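Local atomic coordinates of probable enoyl-CoA hydratase/isomerase (Pseudomonas aeruginosa PAO1, PDB entry 5WYD), a protein that belongs to the crotonase-like enoyl-CoA hydratase/isomerase family, probably acts as a hydro-lyase on enoyl-CoA-type substrates, and is implicated in biosynthesis of the diffusible signal factor. Residues Ser11-Thr16 and Leu48-Glu53; Leu80-Asp85 and Arg92-Arg97; Ala104-Arg109 and Leu225-Arg230; Ser215-Arg220 and Ala251-Glu256. The protein carries 1 engineered substitution. All coordinates share one frame; numbering follows the deposited sequence.

Contact 1 of 4, residues Ser11-Thr16 and Leu48-Glu53; sequences SSFDDT and LRQLIE. Engineered in segment 11-16: D15 (natural residue Leu).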
loop_
_atom_site.group_PDB
_atom_site.type_symbol
_atom_site.label_atom_id
_atom_site.label_comp_id
_atom_site.label_asym_id
_atom_site.label_seq_id
_atom_site.Cartn_x
_atom_site.Cartn_y
_atom_site.Cartn_z
ATOM N N SER A 11 21.541 -35.099 -2.163
ATOM C CA SER A 11 22.808 -35.828 -2.127
ATOM C C SER A 11 23.601 -35.678 -3.428
ATOM O O SER A 11 24.827 -35.532 -3.400
ATOM C CB SER A 11 22.535 -37.304 -1.824
ATOM O OG SER A 11 22.045 -37.475 -0.507
ATOM N N SER A 12 22.919 -35.683 -4.579
ATOM C CA SER A 12 23.578 -35.573 -5.887
ATOM C C SER A 12 23.573 -34.113 -6.329
ATOM O O SER A 12 22.961 -33.713 -7.323
ATOM C CB SER A 12 22.901 -36.465 -6.922
ATOM O OG SER A 12 23.441 -36.253 -8.224
ATOM N N PHE A 13 24.292 -33.311 -5.554
ATOM C CA PHE A 13 24.364 -31.880 -5.778
ATOM C C PHE A 13 25.670 -31.398 -5.172
ATOM O O PHE A 13 26.270 -32.071 -4.329
ATOM C CB PHE A 13 23.136 -31.174 -5.177
ATOM C CG PHE A 13 23.231 -29.669 -5.141
ATOM C CD1 PHE A 13 23.399 -28.935 -6.309
ATOM C CD2 PHE A 13 23.134 -28.988 -3.928
ATOM C CE1 PHE A 13 23.488 -27.553 -6.263
ATOM C CE2 PHE A 13 23.213 -27.610 -3.877
ATOM C CZ PHE A 13 23.391 -26.893 -5.044
ATOM N N ASP A 14 26.129 -30.249 -5.648
ATOM C CA ASP A 14 27.318 -29.597 -5.112
ATOM C C ASP A 14 26.895 -28.529 -4.101
ATOM O O ASP A 14 26.456 -27.435 -4.480
ATOM C CB ASP A 14 28.159 -28.991 -6.231
ATOM C CG ASP A 14 29.465 -28.404 -5.724
ATOM O OD1 ASP A 14 29.734 -28.511 -4.508
ATOM O OD2 ASP A 14 30.223 -27.840 -6.542
ATOM N N ASP A 15 27.072 -28.843 -2.817
ATOM C CA ASP A 15 26.759 -27.973 -1.689
ATOM C C ASP A 15 28.055 -27.859 -0.891
ATOM O O ASP A 15 28.903 -28.763 -0.946
ATOM C CB ASP A 15 25.608 -28.542 -0.794
ATOM C CG ASP A 15 24.942 -27.473 0.104
ATOM O OD1 ASP A 15 25.447 -26.332 0.168
ATOM O OD2 ASP A 15 23.909 -27.778 0.749
ATOM N N THR A 16 28.267 -26.706 -0.242
ATOM C CA THR A 16 29.467 -26.553 0.577
ATOM C C THR A 16 29.524 -27.646 1.645
ATOM O O THR A 16 28.501 -28.038 2.219
ATOM C CB THR A 16 29.512 -25.183 1.261
ATOM O OG1 THR A 16 30.610 -25.160 2.181
ATOM C CG2 THR A 16 28.206 -24.872 2.011
ATOM N N LEU A 48 22.749 -22.361 0.465
ATOM C CA LEU A 48 21.462 -22.294 1.132
ATOM C C LEU A 48 20.380 -21.911 0.150
ATOM O O LEU A 48 19.380 -22.619 0.012
ATOM C CB LEU A 48 21.519 -21.289 2.261
ATOM C CG LEU A 48 20.124 -21.182 2.841
ATOM C CD1 LEU A 48 19.650 -22.538 3.297
ATOM C CD2 LEU A 48 20.129 -20.159 3.965
ATOM N N ARG A 49 20.612 -20.847 -0.620
ATOM C CA ARG A 49 19.653 -20.504 -1.652
ATOM C C ARG A 49 19.483 -21.665 -2.616
ATOM O O ARG A 49 18.368 -22.119 -2.878
ATOM C CB ARG A 49 20.142 -19.300 -2.430
ATOM C CG ARG A 49 19.203 -18.964 -3.553
ATOM C CD ARG A 49 19.852 -18.156 -4.654
ATOM N NE ARG A 49 20.994 -17.388 -4.196
ATOM C CZ ARG A 49 22.062 -17.180 -4.949
ATOM N NH1 ARG A 49 22.103 -17.707 -6.164
ATOM N NH2 ARG A 49 23.075 -16.449 -4.494
ATOM N N GLN A 50 20.588 -22.216 -3.081
ATOM C CA GLN A 50 20.478 -23.322 -4.002
ATOM C C GLN A 50 19.786 -24.487 -3.344
ATOM O O GLN A 50 18.890 -25.096 -3.934
ATOM C CB GLN A 50 21.864 -23.712 -4.475
ATOM C CG GLN A 50 22.518 -22.651 -5.298
ATOM C CD GLN A 50 23.886 -23.057 -5.723
ATOM O OE1 GLN A 50 24.412 -24.058 -5.261
ATOM N NE2 GLN A 50 24.461 -22.310 -6.640
ATOM N N LEU A 51 20.127 -24.761 -2.093
ATOM C CA LEU A 51 19.527 -25.912 -1.453
ATOM C C LEU A 51 18.020 -25.753 -1.399
ATOM O O LEU A 51 17.288 -26.647 -1.836
ATOM C CB LEU A 51 20.149 -26.110 -0.080
ATOM C CG LEU A 51 19.734 -27.290 0.764
ATOM C CD1 LEU A 51 19.870 -28.550 -0.052
ATOM C CD2 LEU A 51 20.770 -27.303 1.869
ATOM N N ILE A 52 17.554 -24.548 -1.060
ATOM C CA ILE A 52 16.116 -24.297 -0.961
ATOM C C ILE A 52 15.424 -24.543 -2.286
ATOM O O ILE A 52 14.346 -25.143 -2.334
ATOM C CB ILE A 52 15.862 -22.866 -0.482
ATOM C CG1 ILE A 52 16.436 -22.667 0.903
ATOM C CG2 ILE A 52 14.385 -22.610 -0.432
ATOM C CD1 ILE A 52 15.765 -23.544 1.941
ATOM N N GLU A 53 16.034 -24.095 -3.379
ATOM C CA GLU A 53 15.427 -24.290 -4.686
ATOM C C GLU A 53 15.320 -25.757 -5.042
ATOM O O GLU A 53 14.334 -26.182 -5.653
ATOM C CB GLU A 53 16.217 -23.565 -5.746
ATOM C CG GLU A 53 16.384 -22.116 -5.437
ATOM C CD GLU A 53 17.212 -21.448 -6.480
ATOM O OE1 GLU A 53 17.632 -22.159 -7.417
ATOM O OE2 GLU A 53 17.485 -20.242 -6.347
#
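The ring of F13 and the side chain of Q50 supply the flat-group part of this contact. F13 reaches the helix end-on: with CG anti to its backbone N (chi1 170°), the ring is carried out from the extended chain and its far corner faces Q50. F13 CZ lies 3.0 Å from Q50 OE1, and the amide carbon sits at the ring edge in the ring plane. The two planes are turned 64° apart, so the amide meets the rim of the ring and does not stack on it. The aliphatic root of Q50 adds a carbon contact, Q50 CB to F13 CZ at 3.6 Å. H54, one turn further along the helix, also meets the F13 ring.

A second, mixed polar and apolar contact is made by D15, an engineered residue that replaces leucine. Its OD2 points at the methyl L51 CD2, 3.4 Å away, and the two side chains cross at about a right angle. The contact buries D15 OD2, which has no polar partner in the model. D15 OD1 turns to the following residue, accepting a weak, strongly bent hydrogen bond from T16 N (2.9 Å, 119°).

The arrangement is surface packing of the N-terminal segment, which runs irregularly into strand 19-24, outermost in this chain's sheet, against helix 42-57 of the crotonase fold.

Contact 2 of 4, residues Leu80-Asp85 and Arg92-Arg97; sequences LNMFAD and REMARR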
loop_
_atom_site.group_PDB
_atom_site.type_symbol
_atom_site.label_atom_id
_atom_site.label_comp_id
_atom_site.label_asym_id
_atom_site.label_seq_id
_atom_site.Cartn_x
_atom_site.Cartn_y
_atom_site.Cartn_z
ATOM N N LEU A 80 33.677 -12.056 10.123
ATOM C CA LEU A 80 34.394 -10.805 9.885
ATOM C C LEU A 80 35.227 -10.836 8.610
ATOM O O LEU A 80 35.400 -9.798 7.970
ATOM C CB LEU A 80 35.290 -10.463 11.057
ATOM C CG LEU A 80 34.619 -9.993 12.333
ATOM C CD1 LEU A 80 35.708 -9.791 13.365
ATOM C CD2 LEU A 80 33.922 -8.682 12.022
ATOM N N ASN A 81 35.822 -11.986 8.270
ATOM C CA ASN A 81 36.578 -12.089 7.019
ATOM C C ASN A 81 35.687 -11.717 5.842
ATOM O O ASN A 81 36.135 -11.140 4.838
ATOM C CB ASN A 81 37.142 -13.508 6.849
ATOM C CG ASN A 81 38.133 -13.914 7.953
ATOM O OD1 ASN A 81 38.518 -13.106 8.796
ATOM N ND2 ASN A 81 38.523 -15.196 7.954
ATOM N N MET A 82 34.422 -12.084 5.957
ATOM C CA MET A 82 33.412 -11.743 4.983
ATOM C C MET A 82 33.192 -10.230 4.927
ATOM O O MET A 82 33.082 -9.638 3.842
ATOM C CB MET A 82 32.171 -12.489 5.416
ATOM C CG MET A 82 31.071 -12.371 4.550
ATOM S SD MET A 82 29.825 -13.495 5.100
ATOM C CE MET A 82 28.554 -12.538 4.361
ATOM N N PHE A 83 33.159 -9.588 6.092
ATOM C CA PHE A 83 32.989 -8.149 6.246
ATOM C C PHE A 83 34.295 -7.432 6.547
ATOM O O PHE A 83 34.277 -6.305 7.050
ATOM C CB PHE A 83 31.931 -7.877 7.315
ATOM C CG PHE A 83 30.528 -8.167 6.838
ATOM C CD1 PHE A 83 29.781 -7.172 6.226
ATOM C CD2 PHE A 83 29.999 -9.445 6.878
ATOM C CE1 PHE A 83 28.505 -7.426 5.755
ATOM C CE2 PHE A 83 28.735 -9.688 6.377
ATOM C CZ PHE A 83 27.984 -8.691 5.835
ATOM N N ALA A 84 35.425 -8.082 6.301
ATOM C CA ALA A 84 36.714 -7.466 6.563
ATOM C C ALA A 84 36.895 -6.201 5.745
ATOM O O ALA A 84 36.559 -6.137 4.560
ATOM C CB ALA A 84 37.852 -8.442 6.264
ATOM N N ASP A 85 37.451 -5.206 6.399
ATOM C CA ASP A 85 37.733 -3.934 5.806
ATOM C C ASP A 85 38.845 -4.067 4.770
ATOM O O ASP A 85 39.602 -5.026 4.835
ATOM C CB ASP A 85 38.143 -2.968 6.880
ATOM C CG ASP A 85 37.449 -1.693 6.728
ATOM O OD1 ASP A 85 36.340 -1.710 6.158
ATOM O OD2 ASP A 85 38.097 -0.679 6.977
ATOM N N ARG A 92 28.611 -4.727 -0.216
ATOM C CA ARG A 92 27.404 -4.695 -1.024
ATOM C C ARG A 92 27.051 -6.099 -1.484
ATOM O O ARG A 92 25.887 -6.504 -1.421
ATOM C CB ARG A 92 27.592 -3.763 -2.224
ATOM C CG ARG A 92 26.330 -3.566 -3.076
ATOM C CD ARG A 92 25.961 -4.748 -3.985
ATOM N NE ARG A 92 24.695 -4.496 -4.660
ATOM C CZ ARG A 92 24.086 -5.345 -5.482
ATOM N NH1 ARG A 92 24.617 -6.534 -5.762
ATOM N NH2 ARG A 92 22.927 -4.983 -6.016
ATOM N N GLU A 93 28.053 -6.863 -1.923
ATOM C CA GLU A 93 27.806 -8.203 -2.440
ATOM C C GLU A 93 27.316 -9.127 -1.344
ATOM O O GLU A 93 26.415 -9.940 -1.572
ATOM C CB GLU A 93 29.072 -8.780 -3.078
ATOM C CG GLU A 93 28.890 -10.146 -3.765
ATOM C CD GLU A 93 30.161 -10.552 -4.453
ATOM O OE1 GLU A 93 31.225 -10.059 -4.039
ATOM O OE2 GLU A 93 30.128 -11.285 -5.463
ATOM N N MET A 94 27.905 -9.046 -0.149
ATOM C CA MET A 94 27.459 -9.973 0.887
ATOM C C MET A 94 26.061 -9.604 1.374
ATOM O O MET A 94 25.261 -10.486 1.702
ATOM C CB MET A 94 28.451 -10.055 2.046
ATOM C CG MET A 94 29.854 -10.424 1.646
ATOM S SD MET A 94 30.005 -11.753 0.433
ATOM C CE MET A 94 29.110 -13.120 1.182
ATOM N N ALA A 95 25.742 -8.312 1.438
ATOM C CA ALA A 95 24.389 -7.943 1.836
ATOM C C ALA A 95 23.356 -8.564 0.892
ATOM O O ALA A 95 22.290 -9.015 1.334
ATOM C CB ALA A 95 24.248 -6.424 1.864
ATOM N N ARG A 96 23.659 -8.599 -0.411
ATOM C CA ARG A 96 22.755 -9.205 -1.382
ATOM C C ARG A 96 22.589 -10.695 -1.112
ATOM O O ARG A 96 21.464 -11.211 -1.110
ATOM C CB ARG A 96 23.300 -8.940 -2.788
ATOM C CG ARG A 96 22.484 -9.452 -3.950
ATOM C CD ARG A 96 21.253 -8.620 -4.208
ATOM N NE ARG A 96 20.441 -9.290 -5.197
ATOM C CZ ARG A 96 19.570 -8.691 -5.986
ATOM N NH1 ARG A 96 18.879 -9.391 -6.869
ATOM N NH2 ARG A 96 19.402 -7.401 -5.905
ATOM N N ARG A 97 23.700 -11.377 -0.807
ATOM C CA ARG A 97 23.682 -12.815 -0.564
ATOM C C ARG A 97 22.811 -13.173 0.628
ATOM O O ARG A 97 22.062 -14.153 0.580
ATOM C CB ARG A 97 25.103 -13.307 -0.322
ATOM C CG ARG A 97 26.024 -13.326 -1.534
ATOM C CD ARG A 97 25.428 -14.103 -2.673
ATOM N NE ARG A 97 26.209 -13.985 -3.901
ATOM C CZ ARG A 97 26.000 -13.077 -4.852
ATOM N NH1 ARG A 97 26.774 -13.073 -5.933
ATOM N NH2 ARG A 97 25.035 -12.170 -4.725
#
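M82 and M94 pack methyl against methyl, and this pair is the tight part of the contact. M82 CE comes within 3.3 Å of M94 CE and 3.4 Å of M94 CB, both closer than usual for carbons. The two chains have opposite shapes: M82 is extended, whereas M94 bends at chi2 (-43°) and again at chi3 (-56°). The bend folds the M94 terminus back beside M82, leaving M94 CE 4.0 Å from M82 CG as well. Both methionines are buried, and M82 also rests on F98, one helical turn beyond M94.

In the crotonase fold, this puts the irregular segment after strand 63-68 against the helix that follows it, 88-106, with few residues between the two. F83 packs more loosely, its CZ 4.1 Å from M94 CB in an oblique approach, and its ring too leans on F98.

Away from the methionines the helix carries charge. R97 sets off in the direction of the loop, then bends off to E93; R97 NH1 and E93 OE2 form a long, electrostatic pair at 3.8 Å, with no N-H aimed at the oxygen. R92 and R96 form salt bridges with D247 of a neighbouring subunit, and D85 with R255 of another.

Contact 3 of 4, residues Ala104-Arg109 and Leu225-Arg230; sequences ALRDFR and LIQGAR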
loop_
_atom_site.group_PDB
_atom_site.type_symbol
_atom_site.label_atom_id
_atom_site.label_comp_id
_atom_site.label_asym_id
_atom_site.label_seq_id
_atom_site.Cartn_x
_atom_site.Cartn_y
_atom_site.Cartn_z
ATOM N N ALA A 104 15.017 -16.806 0.235
ATOM C CA ALA A 104 14.724 -18.129 -0.304
ATOM C C ALA A 104 14.229 -19.066 0.794
ATOM O O ALA A 104 13.262 -19.814 0.594
ATOM C CB ALA A 104 15.956 -18.708 -0.995
ATOM N N LEU A 105 14.869 -19.024 1.968
ATOM C CA LEU A 105 14.439 -19.870 3.073
ATOM C C LEU A 105 13.029 -19.506 3.493
ATOM O O LEU A 105 12.155 -20.378 3.624
ATOM C CB LEU A 105 15.408 -19.690 4.246
ATOM C CG LEU A 105 15.009 -20.263 5.608
ATOM C CD1 LEU A 105 14.804 -21.768 5.506
ATOM C CD2 LEU A 105 15.957 -19.852 6.773
ATOM N N ARG A 106 12.774 -18.201 3.596
ATOM C CA ARG A 106 11.461 -17.696 3.948
ATOM C C ARG A 106 10.425 -18.134 2.933
ATOM O O ARG A 106 9.243 -18.258 3.258
ATOM C CB ARG A 106 11.530 -16.181 4.024
ATOM C CG ARG A 106 10.194 -15.516 4.108
ATOM C CD ARG A 106 10.363 -14.012 4.090
ATOM N NE ARG A 106 10.938 -13.496 2.859
ATOM C CZ ARG A 106 10.218 -13.007 1.864
ATOM N NH1 ARG A 106 8.902 -12.984 1.969
ATOM N NH2 ARG A 106 10.809 -12.542 0.771
ATOM N N ASP A 107 10.832 -18.293 1.690
ATOM C CA ASP A 107 9.926 -18.707 0.641
ATOM C C ASP A 107 9.891 -20.221 0.430
ATOM O O ASP A 107 9.308 -20.672 -0.561
ATOM C CB ASP A 107 10.300 -18.002 -0.653
ATOM C CG ASP A 107 10.005 -16.536 -0.601
ATOM O OD1 ASP A 107 9.351 -16.092 0.363
ATOM O OD2 ASP A 107 10.448 -15.818 -1.517
ATOM N N PHE A 108 10.519 -21.017 1.299
ATOM C CA PHE A 108 10.440 -22.459 1.112
ATOM C C PHE A 108 8.973 -22.868 1.149
ATOM O O PHE A 108 8.229 -22.445 2.038
ATOM C CB PHE A 108 11.251 -23.174 2.196
ATOM C CG PHE A 108 11.019 -24.657 2.235
ATOM C CD1 PHE A 108 11.020 -25.391 1.080
ATOM C CD2 PHE A 108 10.844 -25.317 3.425
ATOM C CE1 PHE A 108 10.796 -26.758 1.101
ATOM C CE2 PHE A 108 10.624 -26.687 3.448
ATOM C CZ PHE A 108 10.603 -27.394 2.291
ATOM N N ARG A 109 8.543 -23.665 0.167
ATOM C CA ARG A 109 7.123 -24.014 0.096
ATOM C C ARG A 109 6.677 -24.804 1.316
ATOM O O ARG A 109 5.555 -24.630 1.799
ATOM C CB ARG A 109 6.812 -24.795 -1.176
ATOM C CG ARG A 109 7.611 -26.051 -1.412
ATOM C CD ARG A 109 7.109 -26.716 -2.671
ATOM N NE ARG A 109 7.732 -28.019 -2.843
ATOM C CZ ARG A 109 7.371 -28.906 -3.761
ATOM N NH1 ARG A 109 6.371 -28.648 -4.594
ATOM N NH2 ARG A 109 8.006 -30.062 -3.826
ATOM N N LEU A 225 -0.263 -17.323 2.011
ATOM C CA LEU A 225 -1.342 -16.492 2.527
ATOM C C LEU A 225 -1.007 -15.930 3.892
ATOM O O LEU A 225 -1.142 -14.722 4.127
ATOM C CB LEU A 225 -2.615 -17.312 2.623
ATOM C CG LEU A 225 -3.159 -17.703 1.263
ATOM C CD1 LEU A 225 -4.480 -18.482 1.397
ATOM C CD2 LEU A 225 -3.319 -16.429 0.419
ATOM N N ILE A 226 -0.480 -16.775 4.773
ATOM C CA ILE A 226 -0.124 -16.289 6.097
ATOM C C ILE A 226 0.882 -15.174 5.963
ATOM O O ILE A 226 0.777 -14.146 6.626
ATOM C CB ILE A 226 0.444 -17.435 6.954
ATOM C CG1 ILE A 226 -0.606 -18.553 7.074
ATOM C CG2 ILE A 226 0.928 -16.881 8.299
ATOM C CD1 ILE A 226 -0.152 -19.751 7.841
ATOM N N GLN A 227 1.799 -15.307 5.016
ATOM C CA GLN A 227 2.836 -14.311 4.837
ATOM C C GLN A 227 2.412 -13.203 3.892
ATOM O O GLN A 227 3.239 -12.353 3.543
ATOM C CB GLN A 227 4.098 -14.977 4.308
ATOM C CG GLN A 227 4.615 -16.014 5.228
ATOM C CD GLN A 227 5.931 -16.609 4.767
ATOM O OE1 GLN A 227 6.742 -17.020 5.581
ATOM N NE2 GLN A 227 6.168 -16.604 3.467
ATOM N N GLY A 228 1.142 -13.181 3.486
ATOM C CA GLY A 228 0.686 -12.132 2.600
ATOM C C GLY A 228 0.762 -10.749 3.213
ATOM O O GLY A 228 1.025 -9.770 2.508
ATOM N N ALA A 229 0.550 -10.649 4.524
ATOM C CA ALA A 229 0.544 -9.350 5.182
ATOM C C ALA A 229 1.857 -8.629 4.982
ATOM O O ALA A 229 1.890 -7.396 4.980
ATOM C CB ALA A 229 0.240 -9.492 6.669
ATOM N N ARG A 230 2.962 -9.367 4.884
ATOM C CA ARG A 230 4.243 -8.692 4.671
ATOM C C ARG A 230 4.245 -7.935 3.354
ATOM O O ARG A 230 4.835 -6.862 3.244
ATOM C CB ARG A 230 5.417 -9.660 4.684
ATOM C CG ARG A 230 5.401 -10.625 5.798
ATOM C CD ARG A 230 6.645 -11.463 5.769
ATOM N NE ARG A 230 6.618 -12.420 6.858
ATOM C CZ ARG A 230 7.632 -13.202 7.196
ATOM N NH1 ARG A 230 8.773 -13.123 6.540
ATOM N NH2 ARG A 230 7.504 -14.064 8.192
#
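R106 and R230 run past each other in opposite directions, and their guanidinium planes are only 24° apart without being stacked. The R230 chain is extended from CG to NE, which carries its NH1 to the aliphatic part of R106, 3.1 Å from R106 CD. R106 instead kinks at chi3 (64°), turning its own guanidinium aside, so that R106 NE stays 4.3 Å from R230 NH1. Both charges have acidic company: D107 OD1 lies over the centre of one face of the R106 guanidinium, 3.5 Å above it, where no N-H points at it and only the charges attract, and R230 NH2 forms a salt bridge with E167 of a neighbouring subunit. These carboxylates probably offset the closeness of the two like charges.

Q227 crosses R106 obliquely, its amide plane 29° from the R106 guanidinium. Its extended chain brings NE2 to the helix end, where Q227 NE2 donates a weak hydrogen bond of 3.5 Å to R106 O. K223 also donates to R106 O, while Q227 OE1 accepts from K171 of the neighbouring subunit that supplies E167.

The contact joins the C-terminal end of helix 88-106 to the break between helices 216-226 and 228-231. L105, near that end, packs on helix 42-57, strand 63-68 and helix 123-130; the break faces the neighbouring subunit.

Contact 4 of 4, residues Ser215-Arg220 and Ala251-Glu256; sequences SPVAIR and AQDTRE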
loop_
_atom_site.group_PDB
_atom_site.type_symbol
_atom_site.label_atom_id
_atom_site.label_comp_id
_atom_site.label_asym_id
_atom_site.label_seq_id
_atom_site.Cartn_x
_atom_site.Cartn_y
_atom_site.Cartn_z
ATOM N N SER A 215 -2.171 -32.080 4.276
ATOM C CA SER A 215 -2.022 -32.199 2.829
ATOM C C SER A 215 -0.860 -31.386 2.258
ATOM O O SER A 215 -0.846 -30.156 2.403
ATOM C CB SER A 215 -3.298 -31.723 2.164
ATOM O OG SER A 215 -3.102 -31.631 0.773
ATOM N N PRO A 216 0.036 -32.008 1.471
ATOM C CA PRO A 216 1.194 -31.260 0.950
ATOM C C PRO A 216 0.790 -30.125 0.057
ATOM O O PRO A 216 1.301 -29.014 0.201
ATOM C CB PRO A 216 1.950 -32.310 0.137
ATOM C CG PRO A 216 1.547 -33.595 0.702
ATOM C CD PRO A 216 0.113 -33.437 1.129
ATOM N N VAL A 217 -0.139 -30.378 -0.858
ATOM C CA VAL A 217 -0.559 -29.330 -1.769
ATOM C C VAL A 217 -1.200 -28.190 -0.997
ATOM O O VAL A 217 -0.966 -27.017 -1.304
ATOM C CB VAL A 217 -1.496 -29.890 -2.841
ATOM C CG1 VAL A 217 -2.869 -30.220 -2.234
ATOM C CG2 VAL A 217 -1.604 -28.877 -3.960
ATOM N N ALA A 218 -2.015 -28.509 0.017
ATOM C CA ALA A 218 -2.626 -27.438 0.780
ATOM C C ALA A 218 -1.556 -26.605 1.447
ATOM O O ALA A 218 -1.513 -25.384 1.263
ATOM C CB ALA A 218 -3.569 -28.018 1.829
ATOM N N ILE A 219 -0.580 -27.271 2.058
ATOM C CA ILE A 219 0.425 -26.555 2.830
ATOM C C ILE A 219 1.146 -25.534 1.964
ATOM O O ILE A 219 1.270 -24.364 2.349
ATOM C CB ILE A 219 1.414 -27.551 3.461
ATOM C CG1 ILE A 219 0.713 -28.517 4.440
ATOM C CG2 ILE A 219 2.611 -26.780 4.074
ATOM C CD1 ILE A 219 0.081 -27.861 5.668
ATOM N N ARG A 220 1.551 -25.929 0.748
ATOM C CA ARG A 220 2.336 -25.028 -0.100
ATOM C C ARG A 220 1.550 -23.777 -0.462
ATOM O O ARG A 220 2.108 -22.682 -0.514
ATOM C CB ARG A 220 2.799 -25.729 -1.370
ATOM C CG ARG A 220 3.180 -27.148 -1.193
ATOM C CD ARG A 220 3.727 -27.634 -2.488
ATOM N NE ARG A 220 3.513 -29.050 -2.685
ATOM C CZ ARG A 220 4.332 -30.004 -2.279
ATOM N NH1 ARG A 220 5.444 -29.703 -1.608
ATOM N NH2 ARG A 220 4.016 -31.268 -2.537
ATOM N N ALA A 251 -9.109 -30.531 -6.802
ATOM C CA ALA A 251 -8.012 -31.488 -6.869
ATOM C C ALA A 251 -8.380 -32.732 -6.076
ATOM O O ALA A 251 -9.110 -32.643 -5.082
ATOM C CB ALA A 251 -6.690 -30.895 -6.358
ATOM N N GLN A 252 -7.863 -33.884 -6.525
ATOM C CA GLN A 252 -8.096 -35.154 -5.835
ATOM C C GLN A 252 -7.605 -35.108 -4.388
ATOM O O GLN A 252 -8.270 -35.616 -3.477
ATOM C CB GLN A 252 -7.419 -36.295 -6.606
ATOM C CG GLN A 252 -5.911 -36.093 -6.845
ATOM C CD GLN A 252 -5.237 -37.272 -7.529
ATOM O OE1 GLN A 252 -5.894 -38.155 -8.082
ATOM N NE2 GLN A 252 -3.913 -37.289 -7.490
ATOM N N ASP A 253 -6.433 -34.502 -4.165
ATOM C CA ASP A 253 -5.832 -34.452 -2.834
ATOM C C ASP A 253 -6.790 -33.869 -1.796
ATOM O O ASP A 253 -6.809 -34.316 -0.639
ATOM C CB ASP A 253 -4.522 -33.652 -2.932
ATOM C CG ASP A 253 -3.698 -33.681 -1.651
ATOM O OD1 ASP A 253 -4.143 -34.261 -0.637
ATOM O OD2 ASP A 253 -2.547 -33.187 -1.677
ATOM N N THR A 254 -7.562 -32.854 -2.184
ATOM C CA THR A 254 -8.515 -32.218 -1.280
ATOM C C THR A 254 -9.677 -33.151 -0.901
ATOM O O THR A 254 -10.099 -33.173 0.264
ATOM C CB THR A 254 -8.979 -30.917 -1.929
ATOM O OG1 THR A 254 -9.150 -31.151 -3.334
ATOM C CG2 THR A 254 -7.888 -29.835 -1.746
ATOM N N ARG A 255 -10.197 -33.936 -1.862
ATOM C CA ARG A 255 -11.306 -34.862 -1.595
ATOM C C ARG A 255 -10.926 -35.916 -0.554
ATOM O O ARG A 255 -11.770 -36.361 0.238
ATOM C CB ARG A 255 -11.741 -35.523 -2.911
ATOM C CG ARG A 255 -12.765 -36.648 -2.790
ATOM C CD ARG A 255 -12.920 -37.419 -4.102
ATOM N NE ARG A 255 -13.069 -36.564 -5.281
ATOM C CZ ARG A 255 -12.097 -36.320 -6.157
ATOM N NH1 ARG A 255 -10.892 -36.846 -5.985
ATOM N NH2 ARG A 255 -12.325 -35.545 -7.205
ATOM N N GLU A 256 -9.656 -36.313 -0.533
ATOM C CA GLU A 256 -9.227 -37.325 0.420
ATOM C C GLU A 256 -9.340 -36.815 1.853
ATOM O O GLU A 256 -9.884 -37.505 2.727
ATOM C CB GLU A 256 -7.786 -37.755 0.124
ATOM C CG GLU A 256 -7.223 -38.539 1.280
ATOM C CD GLU A 256 -8.019 -39.804 1.608
ATOM O OE1 GLU A 256 -8.859 -40.240 0.783
ATOM O OE2 GLU A 256 -7.879 -40.305 2.749
#
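The carboxylate of D253 is the flat group of this contact, and one of its faces is turned to the other segment. S215 OG sits over that face, well out of the carboxylate plane, within 3.0 Å of D253 OD2 and 3.2 Å of D253 OD1; the bond it donates to OD2 is accordingly weak. The V217 methyl CG1 lies on the same face, 3.0 Å from D253 OD2 and 3.6 Å from D253 CG. P216 CD stands close to the plane, at the edge beyond D253 OD2, 3.9 Å from it. W269 from the C-terminal tail packs on D253 too.

D253 reaches across because its CG is anti to the backbone N (chi1 -172°), projecting the carboxylate from the first turn of helix 252-262. It meets the start of helix 216-226, where S215 is the N-cap and its OG accepts a weak, nearly straight bond from A218 N at 3.4 Å.

The serine hydroxyl therefore links the two helix starts through two weak bonds. An acid placed beside the N-termini of both helix 216-226 and its own helix 252-262 would probably be stabilised in its charged form by the two helix dipoles.

In the fold
Helix 88-106 ties contacts 2 and 3 together, the former on its body and the latter at its C-terminal end, their centres about 25 Å apart. Contact 1 touches both through helix 42-57: R49 lies against R97 of contact 2, and I52 against A104, L105 and F108 of contact 3. Contacts 3 and 4 share helix 216-226, alternate along the chain, and meet where R109 lies beside R220; both face the same neighbouring subunit. Contacts 2 and 4 stand on opposite sides of the chain's centre, about 42 Å between centres. The bound pentanedial is lined by K72, F73 and R179, none of which belongs to these contacts.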